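Local coordinates for protein GTN Reductase (Agrobacterium tumefaciens, PDB 5N6G) that binds flavin mononucleotide and, as an Old Yellow Enzyme-type ene-reductase, probably reduces activated carbon-carbon double bonds with electrons from NADH or NADPH, at residues S3-A8 with R340-A345; D67-Y72 with E78-I83; V214-A219 with G257-A262; V338-L341 with L347-P350. All coordinates share one frame; numbering follows the deposited sequence.

Interaction 1 of 4, residues S3-A8 with R340-A345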
loop_
_atom_site.group_PDB
_atom_site.type_symbol
_atom_site.label_atom_id
_atom_site.label_comp_id
_atom_site.label_asym_id
_atom_site.label_seq_id
_atom_site.Cartn_x
_atom_site.Cartn_y
_atom_site.Cartn_z
ATOM N N SER A 3 23.251 -0.558 -8.973
ATOM C CA SER A 3 22.544 -1.473 -9.850
ATOM C C SER A 3 21.212 -1.865 -9.223
ATOM O O SER A 3 21.102 -1.988 -8.006
ATOM C CB SER A 3 23.381 -2.726 -10.086
ATOM O OG SER A 3 22.646 -3.748 -10.717
ATOM N N LEU A 4 20.217 -2.087 -10.084
ATOM C CA LEU A 4 18.937 -2.653 -9.664
ATOM C C LEU A 4 19.118 -3.969 -8.919
ATOM O O LEU A 4 18.270 -4.341 -8.092
ATOM C CB LEU A 4 18.061 -2.872 -10.907
ATOM C CG LEU A 4 16.624 -3.391 -10.741
ATOM C CD1 LEU A 4 15.784 -2.397 -9.984
ATOM C CD2 LEU A 4 15.996 -3.686 -12.103
ATOM N N PHE A 5 20.190 -4.691 -9.212
ATOM C CA PHE A 5 20.386 -6.036 -8.704
ATOM C C PHE A 5 21.221 -6.077 -7.440
ATOM O O PHE A 5 21.358 -7.149 -6.850
ATOM C CB PHE A 5 20.999 -6.902 -9.815
ATOM C CG PHE A 5 20.146 -6.928 -11.050
ATOM C CD1 PHE A 5 18.966 -7.651 -11.073
ATOM C CD2 PHE A 5 20.499 -6.200 -12.170
ATOM C CE1 PHE A 5 18.156 -7.653 -12.199
ATOM C CE2 PHE A 5 19.695 -6.195 -13.297
ATOM C CZ PHE A 5 18.523 -6.918 -13.312
ATOM N N GLU A 6 21.709 -4.945 -6.964
ATOM C CA GLU A 6 22.552 -5.024 -5.784
ATOM C C GLU A 6 21.774 -4.690 -4.518
ATOM O O GLU A 6 20.684 -4.110 -4.561
ATOM C CB GLU A 6 23.762 -4.098 -5.936
ATOM C CG GLU A 6 23.542 -2.675 -5.546
ATOM C CD GLU A 6 24.755 -1.806 -5.868
ATOM O OE1 GLU A 6 25.033 -1.598 -7.067
ATOM O OE2 GLU A 6 25.437 -1.351 -4.926
ATOM N N PRO A 7 22.304 -5.075 -3.359
ATOM C CA PRO A 7 21.547 -4.920 -2.110
ATOM C C PRO A 7 21.300 -3.469 -1.745
ATOM O O PRO A 7 21.938 -2.534 -2.236
ATOM C CB PRO A 7 22.436 -5.598 -1.061
ATOM C CG PRO A 7 23.385 -6.452 -1.829
ATOM C CD PRO A 7 23.568 -5.804 -3.154
ATOM N N ALA A 8 20.337 -3.296 -0.846
ATOM C CA ALA A 8 20.000 -1.989 -0.321
ATOM C C ALA A 8 19.601 -2.117 1.137
ATOM O O ALA A 8 19.411 -3.221 1.663
ATOM C CB ALA A 8 18.869 -1.349 -1.111
ATOM N N ARG A 340 14.359 -13.538 -14.045
ATOM C CA ARG A 340 14.067 -13.180 -15.426
ATOM C C ARG A 340 14.679 -11.830 -15.779
ATOM O O ARG A 340 15.263 -11.671 -16.859
ATOM C CB ARG A 340 12.557 -13.155 -15.661
ATOM C CG ARG A 340 11.900 -14.548 -15.715
ATOM C CD ARG A 340 10.362 -14.428 -15.709
ATOM N NE ARG A 340 9.729 -15.749 -15.582
ATOM C CZ ARG A 340 9.245 -16.469 -16.580
ATOM N NH1 ARG A 340 9.317 -16.032 -17.829
ATOM N NH2 ARG A 340 8.690 -17.647 -16.322
ATOM N N LEU A 341 14.554 -10.846 -14.890
ATOM C CA LEU A 341 15.148 -9.543 -15.182
ATOM C C LEU A 341 16.668 -9.624 -15.189
ATOM O O LEU A 341 17.326 -8.991 -16.023
ATOM C CB LEU A 341 14.678 -8.503 -14.169
ATOM C CG LEU A 341 13.186 -8.172 -14.161
ATOM C CD1 LEU A 341 12.870 -7.117 -13.099
ATOM C CD2 LEU A 341 12.724 -7.688 -15.518
ATOM N N LYS A 342 17.252 -10.373 -14.257
ATOM C CA LYS A 342 18.709 -10.480 -14.237
ATOM C C LYS A 342 19.233 -11.052 -15.543
ATOM O O LYS A 342 20.252 -10.591 -16.062
ATOM C CB LYS A 342 19.153 -11.337 -13.055
ATOM C CG LYS A 342 20.661 -11.515 -12.918
ATOM C CD LYS A 342 21.371 -10.192 -12.677
ATOM C CE LYS A 342 22.634 -10.384 -11.839
ATOM N NZ LYS A 342 23.462 -9.146 -11.752
ATOM N N ASN A 343 18.544 -12.049 -16.091
ATOM C CA ASN A 343 18.983 -12.759 -17.284
ATOM C C ASN A 343 18.436 -12.167 -18.573
ATOM O O ASN A 343 18.778 -12.659 -19.659
ATOM C CB ASN A 343 18.557 -14.226 -17.206
ATOM C CG ASN A 343 19.215 -14.971 -16.060
ATOM O OD1 ASN A 343 20.157 -14.482 -15.438
ATOM N ND2 ASN A 343 18.725 -16.176 -15.787
ATOM N N ASP A 344 17.608 -11.134 -18.478
ATOM C CA ASP A 344 16.929 -10.546 -19.629
ATOM C C ASP A 344 16.088 -11.599 -20.345
ATOM O O ASP A 344 16.069 -11.683 -21.571
ATOM C CB ASP A 344 17.922 -9.887 -20.588
ATOM C CG ASP A 344 17.247 -8.957 -21.577
ATOM O OD1 ASP A 344 16.111 -8.518 -21.300
ATOM O OD2 ASP A 344 17.843 -8.674 -22.638
ATOM N N ALA A 345 15.390 -12.406 -19.567
ATOM C CA ALA A 345 14.551 -13.455 -20.123
ATOM C C ALA A 345 13.159 -12.915 -20.409
ATOM O O ALA A 345 12.744 -11.919 -19.819
ATOM C CB ALA A 345 14.459 -14.622 -19.144
#
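Phe5 and Lys342 carry most of this contact through a CH-pi interaction. Lys342 CD stands over one face of the phenyl ring, 3.9 Å from the centroid of the Phe5 ring and 14° off its normal. The lysine chain reaches that place because CG leaves anti to the backbone N (chi1 -180°) and the chain then bends at chi2 (62°), which turns it back along the ring. Its NZ ends beside the root of the phenylalanine, with Lys342 NZ 3.9 Å from Phe5 CB. The opposite face of the ring meets CB of Leu4.

Van der Waals contact with the helix backbone comes next. The far end of the ring presses on the last turn, Phe5 CE1 lying 3.5 Å from Lys342 CA, and Phe5 CZ approaches the carbonyl Leu341 O at 3.6 Å, obliquely to the ring. Leu341 CB adds an apolar touch to Phe5 CE1 at 4.1 Å. Phe5 and Leu341 both pack on Ile19 of strand 19-21, the first strand of the TIM barrel, so the N-terminal loop and helix 337-343, the last helix, beyond strand 324-327 and helix 329-333, meet where the barrel closes.

Hydrogen bonds within each segment shape the two partners. In 3-8 a type I turn from Ser3 to Glu6 is reinforced by an ST turn, Phe5 N donating to Ser3 OG at 3.0 Å, and by Ser3 N bonding to Glu6 OE1 at 2.8 Å, met from above the carboxylate plane. Beyond the helix, Asp344 has positive phi in a Schellman motif, with Ala345 N bonded to Arg340 O at 2.8 Å.

Interaction 2 of 4, residues D67-Y72 with E78-I83; sequences DVPGLY and EGWKKI
A buried contact between an indole and a loop, made of one hydrogen bond flanked by apolar packing, joins Trp80 of helix 74-89 to residues 69-71, in the loop that leads from barrel strand 50-57 into that same helix. The polar part is Trp80 NE1 donating to Gly70 O at 3.0 Å. The bond is bent, with an N-H...O angle of 139°. Gly70 O lies at the edge of the indole, close to the ring plane, whereas seen from the acceptor the donor stands well above the carbonyl plane, 45° out of it.

Two apolar groups approach obliquely from opposite sides of the indole plane. Pro69 CG comes within 3.6 Å of Trp80 CZ2 on the six-membered ring. At the five-membered ring Leu71 CD2 reaches Trp80 CD1, also at 3.6 Å, the two side chains crossing at about a right angle.

This is the second beta-alpha unit of the TIM barrel, its loop folded back against its own helix. Trp80 also packs on Thr56 of the strand and forms an edge-to-face pair with Phe172, while Pro69 O accepts from Thr56 OG1. The Pro69 side chain lies about 9 Å from the flavin mononucleotide and about 10 Å from 2-phenylacrylic acid. Trp80 CG points anti to the carbonyl carbon (chi1 -80°), aiming the indole from the helix at the loop.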
loop_
_atom_site.group_PDB
_atom_site.type_symbol
_atom_site.label_atom_id
_atom_site.label_comp_id
_atom_site.label_asym_id
_atom_site.label_seq_id
_atom_site.Cartn_x
_atom_site.Cartn_y
_atom_site.Cartn_z
ATOM N N ASP A 67 -12.998 -10.934 1.227
ATOM C CA ASP A 67 -11.964 -11.962 1.163
ATOM C C ASP A 67 -10.559 -11.365 1.169
ATOM O O ASP A 67 -9.645 -11.904 0.537
ATOM C CB ASP A 67 -12.174 -12.877 -0.056
ATOM C CG ASP A 67 -13.447 -13.725 0.059
ATOM O OD1 ASP A 67 -14.035 -13.816 1.149
ATOM O OD2 ASP A 67 -13.881 -14.286 -0.958
ATOM N N VAL A 68 -10.392 -10.258 1.887
ATOM C CA VAL A 68 -9.106 -9.596 2.063
ATOM C C VAL A 68 -8.546 -9.981 3.427
ATOM O O VAL A 68 -9.280 -9.896 4.429
ATOM C CB VAL A 68 -9.258 -8.073 1.962
ATOM C CG1 VAL A 68 -8.036 -7.346 2.453
ATOM C CG2 VAL A 68 -9.590 -7.681 0.536
ATOM N N PRO A 69 -7.282 -10.386 3.512
ATOM C CA PRO A 69 -6.722 -10.784 4.807
ATOM C C PRO A 69 -6.472 -9.555 5.663
ATOM O O PRO A 69 -6.023 -8.524 5.172
ATOM C CB PRO A 69 -5.401 -11.458 4.422
ATOM C CG PRO A 69 -4.994 -10.728 3.208
ATOM C CD PRO A 69 -6.272 -10.469 2.446
ATOM N N GLY A 70 -6.757 -9.671 6.961
ATOM C CA GLY A 70 -6.535 -8.594 7.897
ATOM C C GLY A 70 -5.467 -8.888 8.941
ATOM O O GLY A 70 -4.783 -9.909 8.909
ATOM N N LEU A 71 -5.336 -7.948 9.891
ATOM C CA LEU A 71 -4.435 -8.089 11.029
ATOM C C LEU A 71 -5.178 -8.021 12.360
ATOM O O LEU A 71 -4.560 -7.763 13.391
ATOM C CB LEU A 71 -3.349 -7.016 10.968
ATOM C CG LEU A 71 -2.269 -7.332 9.941
ATOM C CD1 LEU A 71 -1.416 -6.088 9.706
ATOM C CD2 LEU A 71 -1.418 -8.504 10.385
ATOM N N TYR A 72 -6.487 -8.275 12.367
ATOM C CA TYR A 72 -7.302 -8.032 13.561
ATOM C C TYR A 72 -7.939 -9.294 14.136
ATOM O O TYR A 72 -8.728 -9.207 15.098
ATOM C CB TYR A 72 -8.370 -6.976 13.241
ATOM C CG TYR A 72 -9.249 -7.283 12.047
ATOM C CD1 TYR A 72 -10.403 -8.056 12.183
ATOM C CD2 TYR A 72 -8.914 -6.826 10.780
ATOM C CE1 TYR A 72 -11.217 -8.329 11.091
ATOM C CE2 TYR A 72 -9.700 -7.104 9.684
ATOM C CZ TYR A 72 -10.842 -7.853 9.831
ATOM O OH TYR A 72 -11.630 -8.131 8.731
ATOM N N GLU A 78 -1.791 -15.759 12.886
ATOM C CA GLU A 78 -1.199 -17.077 12.695
ATOM C C GLU A 78 -1.013 -17.380 11.217
ATOM O O GLU A 78 0.022 -17.910 10.810
ATOM C CB GLU A 78 -2.082 -18.149 13.352
ATOM C CG GLU A 78 -1.567 -19.565 13.157
ATOM C CD GLU A 78 -0.209 -19.798 13.809
ATOM O OE1 GLU A 78 0.157 -19.030 14.726
ATOM O OE2 GLU A 78 0.493 -20.749 13.401
ATOM N N GLY A 79 -2.011 -17.053 10.392
ATOM C CA GLY A 79 -1.871 -17.276 8.962
ATOM C C GLY A 79 -0.747 -16.463 8.355
ATOM O O GLY A 79 -0.008 -16.945 7.495
ATOM N N TRP A 80 -0.609 -15.202 8.775
ATOM C CA TRP A 80 0.510 -14.404 8.295
ATOM C C TRP A 80 1.853 -14.946 8.770
ATOM O O TRP A 80 2.868 -14.824 8.053
ATOM C CB TRP A 80 0.358 -12.968 8.746
ATOM C CG TRP A 80 -0.587 -12.136 7.944
ATOM C CD1 TRP A 80 -1.681 -11.468 8.418
ATOM C CD2 TRP A 80 -0.506 -11.824 6.542
ATOM N NE1 TRP A 80 -2.283 -10.765 7.409
ATOM C CE2 TRP A 80 -1.594 -10.973 6.243
ATOM C CE3 TRP A 80 0.371 -12.182 5.516
ATOM C CZ2 TRP A 80 -1.824 -10.469 4.960
ATOM C CZ3 TRP A 80 0.119 -11.687 4.222
ATOM C CH2 TRP A 80 -0.963 -10.842 3.972
ATOM N N LYS A 81 1.904 -15.511 9.983
ATOM C CA LYS A 81 3.165 -16.055 10.473
ATOM C C LYS A 81 3.668 -17.175 9.572
ATOM O O LYS A 81 4.872 -17.299 9.341
ATOM C CB LYS A 81 2.997 -16.530 11.918
ATOM C CG LYS A 81 4.271 -17.026 12.580
ATOM C CD LYS A 81 5.286 -15.897 12.770
ATOM C CE LYS A 81 6.509 -16.360 13.558
ATOM N NZ LYS A 81 7.493 -15.261 13.743
ATOM N N LYS A 82 2.770 -18.003 9.050
ATOM C CA LYS A 82 3.204 -19.034 8.108
ATOM C C LYS A 82 3.825 -18.406 6.866
ATOM O O LYS A 82 4.823 -18.914 6.336
ATOM C CB LYS A 82 2.021 -19.924 7.733
ATOM C CG LYS A 82 2.396 -21.117 6.877
ATOM C CD LYS A 82 1.154 -21.851 6.376
ATOM C CE LYS A 82 1.501 -23.240 5.862
ATOM N NZ LYS A 82 1.054 -24.312 6.809
ATOM N N ILE A 83 3.247 -17.294 6.397
ATOM C CA ILE A 83 3.735 -16.606 5.205
ATOM C C ILE A 83 5.104 -15.976 5.458
ATOM O O ILE A 83 6.032 -16.140 4.656
ATOM C CB ILE A 83 2.706 -15.562 4.746
ATOM C CG1 ILE A 83 1.481 -16.288 4.183
ATOM C CG2 ILE A 83 3.325 -14.604 3.725
ATOM C CD1 ILE A 83 0.323 -15.416 3.924
#

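Interaction 3 of 4, residues V214-A219 with G257-A262; sequences VVDAVA and GKRNLA
Arg259 lays the NE side of its guanidinium against the carboxylate of Asp216, with the two planes only 6° apart. This is a side-on, two-pronged salt bridge: Arg259 NE donates to Asp216 OD1 at 2.8 Å and Arg259 NH2 to Asp216 OD2 at 3.0 Å. Both bonds are fairly straight, at 157° and 163°. Each oxygen offers its syn lone pair, and the acceptors lie near the guanidinium plane, so the groups meet edge to edge. The arginine chain is extended from CG to NE, which carries the guanidinium from the loop across to the helix. Its remaining nitrogen, NH1, is turned back to Gln255 O at the end of helix 245-256.

Alongside the ion pair is an apolar contact. Val215 CG1, set anti to the backbone N, meets Leu261 CD2 at 3.9 Å, and Leu261 CD1 is only slightly farther. Val215 and Leu261 both touch Leu256, and Val215 reaches Ile177 and Ile229 on strands 174-178 and 227-231. The contact thus joins helix 204-222 to the loop between helix 245-256 and strand 263-267, neighbouring units in the outer layer of the TIM barrel.

With both oxygens of Asp216 gripped by separate nitrogens, the pairing would resist rotation of either flat group. The coplanar bidentate geometry is consistent with a charged pair beside the buried Val215-Leu261 contact, both its residues being partly exposed.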
loop_
_atom_site.group_PDB
_atom_site.type_symbol
_atom_site.label_atom_id
_atom_site.label_comp_id
_atom_site.label_asym_id
_atom_site.label_seq_id
_atom_site.Cartn_x
_atom_site.Cartn_y
_atom_site.Cartn_z
ATOM N N VAL A 214 -0.668 9.113 12.160
ATOM C CA VAL A 214 -0.570 7.680 11.889
ATOM C C VAL A 214 0.891 7.260 11.862
ATOM O O VAL A 214 1.279 6.280 12.501
ATOM C CB VAL A 214 -1.288 7.312 10.573
ATOM C CG1 VAL A 214 -1.007 5.861 10.198
ATOM C CG2 VAL A 214 -2.791 7.573 10.683
ATOM N N VAL A 215 1.730 8.005 11.133
ATOM C CA VAL A 215 3.146 7.646 11.054
ATOM C C VAL A 215 3.773 7.635 12.441
ATOM O O VAL A 215 4.500 6.711 12.801
ATOM C CB VAL A 215 3.899 8.602 10.107
ATOM C CG1 VAL A 215 5.415 8.390 10.219
ATOM C CG2 VAL A 215 3.453 8.400 8.697
ATOM N N ASP A 216 3.516 8.666 13.239
ATOM C CA ASP A 216 4.148 8.734 14.541
ATOM C C ASP A 216 3.617 7.644 15.482
ATOM O O ASP A 216 4.377 7.123 16.302
ATOM C CB ASP A 216 3.974 10.135 15.126
ATOM C CG ASP A 216 4.706 11.204 14.314
ATOM O OD1 ASP A 216 5.676 10.848 13.585
ATOM O OD2 ASP A 216 4.331 12.399 14.408
ATOM N N ALA A 217 2.335 7.269 15.363
ATOM C CA ALA A 217 1.781 6.170 16.161
ATOM C C ALA A 217 2.428 4.832 15.802
ATOM O O ALA A 217 2.799 4.050 16.695
ATOM C CB ALA A 217 0.258 6.098 15.979
ATOM N N VAL A 218 2.547 4.537 14.505
ATOM C CA VAL A 218 3.167 3.287 14.058
ATOM C C VAL A 218 4.646 3.260 14.422
ATOM O O VAL A 218 5.162 2.267 14.953
ATOM C CB VAL A 218 2.957 3.116 12.542
ATOM C CG1 VAL A 218 3.772 1.958 11.989
ATOM C CG2 VAL A 218 1.463 2.971 12.231
ATOM N N ALA A 219 5.357 4.356 14.150
ATOM C CA ALA A 219 6.792 4.394 14.432
ATOM C C ALA A 219 7.089 4.235 15.913
ATOM O O ALA A 219 8.096 3.618 16.287
ATOM C CB ALA A 219 7.389 5.694 13.897
ATOM N N GLY A 257 10.651 13.543 6.135
ATOM C CA GLY A 257 12.103 13.585 6.146
ATOM C C GLY A 257 12.702 13.784 7.513
ATOM O O GLY A 257 13.901 13.552 7.708
ATOM N N LYS A 258 11.894 14.224 8.469
ATOM C CA LYS A 258 12.325 14.454 9.838
ATOM C C LYS A 258 12.184 13.225 10.719
ATOM O O LYS A 258 12.666 13.253 11.871
ATOM C CB LYS A 258 11.506 15.590 10.438
ATOM C CG LYS A 258 11.681 16.942 9.758
ATOM C CD LYS A 258 10.639 17.906 10.255
ATOM C CE LYS A 258 10.792 19.269 9.603
ATOM N NZ LYS A 258 9.752 20.192 10.149
ATOM N N ARG A 259 11.595 12.147 10.203
ATOM C CA ARG A 259 11.118 11.039 11.033
ATOM C C ARG A 259 11.887 9.721 10.901
ATOM O O ARG A 259 11.439 8.710 11.446
ATOM C CB ARG A 259 9.635 10.827 10.756
ATOM C CG ARG A 259 8.814 11.955 11.409
ATOM C CD ARG A 259 7.499 12.143 10.787
ATOM N NE ARG A 259 6.543 12.780 11.686
ATOM C CZ ARG A 259 6.324 14.093 11.779
ATOM N NH1 ARG A 259 7.005 14.971 11.049
ATOM N NH2 ARG A 259 5.386 14.531 12.607
ATOM N N ASN A 260 13.026 9.693 10.224
ATOM C CA ASN A 260 13.900 8.519 10.268
ATOM C C ASN A 260 13.199 7.255 9.765
ATOM O O ASN A 260 13.435 6.154 10.271
ATOM C CB ASN A 260 14.435 8.314 11.684
ATOM C CG ASN A 260 15.341 9.448 12.119
ATOM O OD1 ASN A 260 15.038 10.199 13.048
ATOM N ND2 ASN A 260 16.454 9.582 11.431
ATOM N N LEU A 261 12.396 7.391 8.708
ATOM C CA LEU A 261 11.616 6.281 8.183
ATOM C C LEU A 261 12.456 5.360 7.299
ATOM O O LEU A 261 13.508 5.740 6.754
ATOM C CB LEU A 261 10.407 6.782 7.394
ATOM C CG LEU A 261 9.398 7.637 8.176
ATOM C CD1 LEU A 261 8.245 7.984 7.277
ATOM C CD2 LEU A 261 8.908 6.902 9.418
ATOM N N ALA A 262 11.950 4.128 7.142
ATOM C CA ALA A 262 12.676 3.092 6.410
ATOM C C ALA A 262 12.607 3.307 4.905
ATOM O O ALA A 262 13.613 3.125 4.207
ATOM C CB ALA A 262 12.120 1.719 6.770
#

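Interaction 4 of 4, residues V338-L341 with L347-P350; sequences VRRL and LNAP
The guanidinium of Arg340 has ND2 of Asn348 over one face and two waters at its edge, both close to its plane. The amide crosses rather than stacks flat, its plane turned 57° from that of the guanidinium. Its nearest approach, Asn348 ND2 to Arg340 NH2 at 3.4 Å, brings two donors together and is no hydrogen bond. Asn348 ND2 instead gives its hydrogens to Ala333 O and Pro367 O.

Water links the two polar ends. The first accepts from Arg340 NH2 at 3.0 Å and donates to Asn348 OD1 at 2.9 Å; the second accepts from Arg340 NH1 at 3.2 Å, but its bond to Asn348 OD1 is weak.

The Arg340 chain runs extended from CG to NE, carrying its flat end past Leu347 to Asn348. Leu347 CD2 nestles along this stem, 3.6 Å from Arg340 CB, the two chains running in opposite directions. The segment after helix 337-343, the last helix of this TIM-barrel chain, thus lies back against it. Since the direct amide approach supplies no bond, polar coupling across the two segments depends on water, while Asp336, Pro346, Ala333 and Pro367 accept from the nitrogens.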
loop_
_atom_site.group_PDB
_atom_site.type_symbol
_atom_site.label_atom_id
_atom_site.label_comp_id
_atom_site.label_asym_id
_atom_site.label_seq_id
_atom_site.Cartn_x
_atom_site.Cartn_y
_atom_site.Cartn_z
ATOM N N VAL A 338 12.754 -11.677 -10.527
ATOM C CA VAL A 338 14.130 -11.235 -10.291
ATOM C C VAL A 338 15.086 -11.950 -11.237
ATOM O O VAL A 338 15.897 -11.317 -11.930
ATOM C CB VAL A 338 14.518 -11.455 -8.818
ATOM C CG1 VAL A 338 16.013 -11.241 -8.612
ATOM C CG2 VAL A 338 13.740 -10.522 -7.909
ATOM N N ARG A 339 14.998 -13.283 -11.296
ATOM C CA ARG A 339 15.868 -14.044 -12.190
ATOM C C ARG A 339 15.623 -13.690 -13.652
ATOM O O ARG A 339 16.569 -13.567 -14.437
ATOM C CB ARG A 339 15.651 -15.532 -11.961
ATOM C CG ARG A 339 16.553 -16.429 -12.819
ATOM C CD ARG A 339 16.217 -17.886 -12.617
ATOM N NE ARG A 339 16.823 -18.717 -13.656
ATOM C CZ ARG A 339 16.404 -19.938 -13.972
ATOM N NH1 ARG A 339 15.374 -20.478 -13.333
ATOM N NH2 ARG A 339 17.012 -20.621 -14.932
ATOM N N ARG A 340 14.359 -13.538 -14.045
ATOM C CA ARG A 340 14.067 -13.180 -15.426
ATOM C C ARG A 340 14.679 -11.830 -15.779
ATOM O O ARG A 340 15.263 -11.671 -16.859
ATOM C CB ARG A 340 12.557 -13.155 -15.661
ATOM C CG ARG A 340 11.900 -14.548 -15.715
ATOM C CD ARG A 340 10.362 -14.428 -15.709
ATOM N NE ARG A 340 9.729 -15.749 -15.582
ATOM C CZ ARG A 340 9.245 -16.469 -16.580
ATOM N NH1 ARG A 340 9.317 -16.032 -17.829
ATOM N NH2 ARG A 340 8.690 -17.647 -16.322
ATOM N N LEU A 341 14.554 -10.846 -14.890
ATOM C CA LEU A 341 15.148 -9.543 -15.182
ATOM C C LEU A 341 16.668 -9.624 -15.189
ATOM O O LEU A 341 17.326 -8.991 -16.023
ATOM C CB LEU A 341 14.678 -8.503 -14.169
ATOM C CG LEU A 341 13.186 -8.172 -14.161
ATOM C CD1 LEU A 341 12.870 -7.117 -13.099
ATOM C CD2 LEU A 341 12.724 -7.688 -15.518
ATOM N N LEU A 347 9.127 -12.423 -20.197
ATOM C CA LEU A 347 8.200 -12.415 -19.073
ATOM C C LEU A 347 6.875 -13.048 -19.472
ATOM O O LEU A 347 6.453 -12.969 -20.627
ATOM C CB LEU A 347 7.968 -10.986 -18.592
ATOM C CG LEU A 347 9.232 -10.231 -18.188
ATOM C CD1 LEU A 347 8.843 -8.862 -17.660
ATOM C CD2 LEU A 347 10.049 -10.999 -17.152
ATOM N N ASN A 348 6.220 -13.688 -18.505
ATOM C CA ASN A 348 4.842 -14.105 -18.704
ATOM C C ASN A 348 3.938 -12.877 -18.718
ATOM O O ASN A 348 4.205 -11.885 -18.039
ATOM C CB ASN A 348 4.360 -15.023 -17.574
ATOM C CG ASN A 348 5.152 -16.306 -17.450
ATOM O OD1 ASN A 348 5.482 -16.971 -18.435
ATOM N ND2 ASN A 348 5.427 -16.685 -16.218
ATOM N N ALA A 349 2.831 -12.975 -19.458
ATOM C CA ALA A 349 1.832 -11.909 -19.514
ATOM C C ALA A 349 0.781 -12.088 -18.407
ATOM O O ALA A 349 0.304 -13.211 -18.177
ATOM C CB ALA A 349 1.134 -11.905 -20.869
ATOM N N PRO A 350 0.374 -11.022 -17.714
ATOM C CA PRO A 350 -0.663 -11.173 -16.689
ATOM C C PRO A 350 -2.030 -11.446 -17.304
ATOM O O PRO A 350 -2.357 -10.970 -18.395
ATOM C CB PRO A 350 -0.649 -9.823 -15.951
ATOM C CG PRO A 350 0.534 -9.092 -16.459
ATOM C CD PRO A 350 0.827 -9.629 -17.815
HETATM O O HOH W 1 7.490 -19.046 -18.651
HETATM O O HOH W 2 8.080 -17.032 -20.575
#

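In the fold
From the N terminus, interaction 1 opens at 3-8, ahead of the first barrel strand, and closes 332 residues later on helix 337-343, bringing the chain's start beside its last helix, where the first and eighth strands are neighbours. Interactions 2 and 3 are nested within that long loop and lie in series. Interaction 2 is a short closure within the second beta-alpha unit, near the flavin; interaction 3 spans 38 residues and joins helix 204-222 to the approach to strand 263-267. Interaction 4 begins where interaction 1 ends: they share Arg340 and Leu341, their centres 11 Å apart, and 347-350 turns back on the same helix. Interactions 3 and 4 lie on opposite sides of the chain's centre.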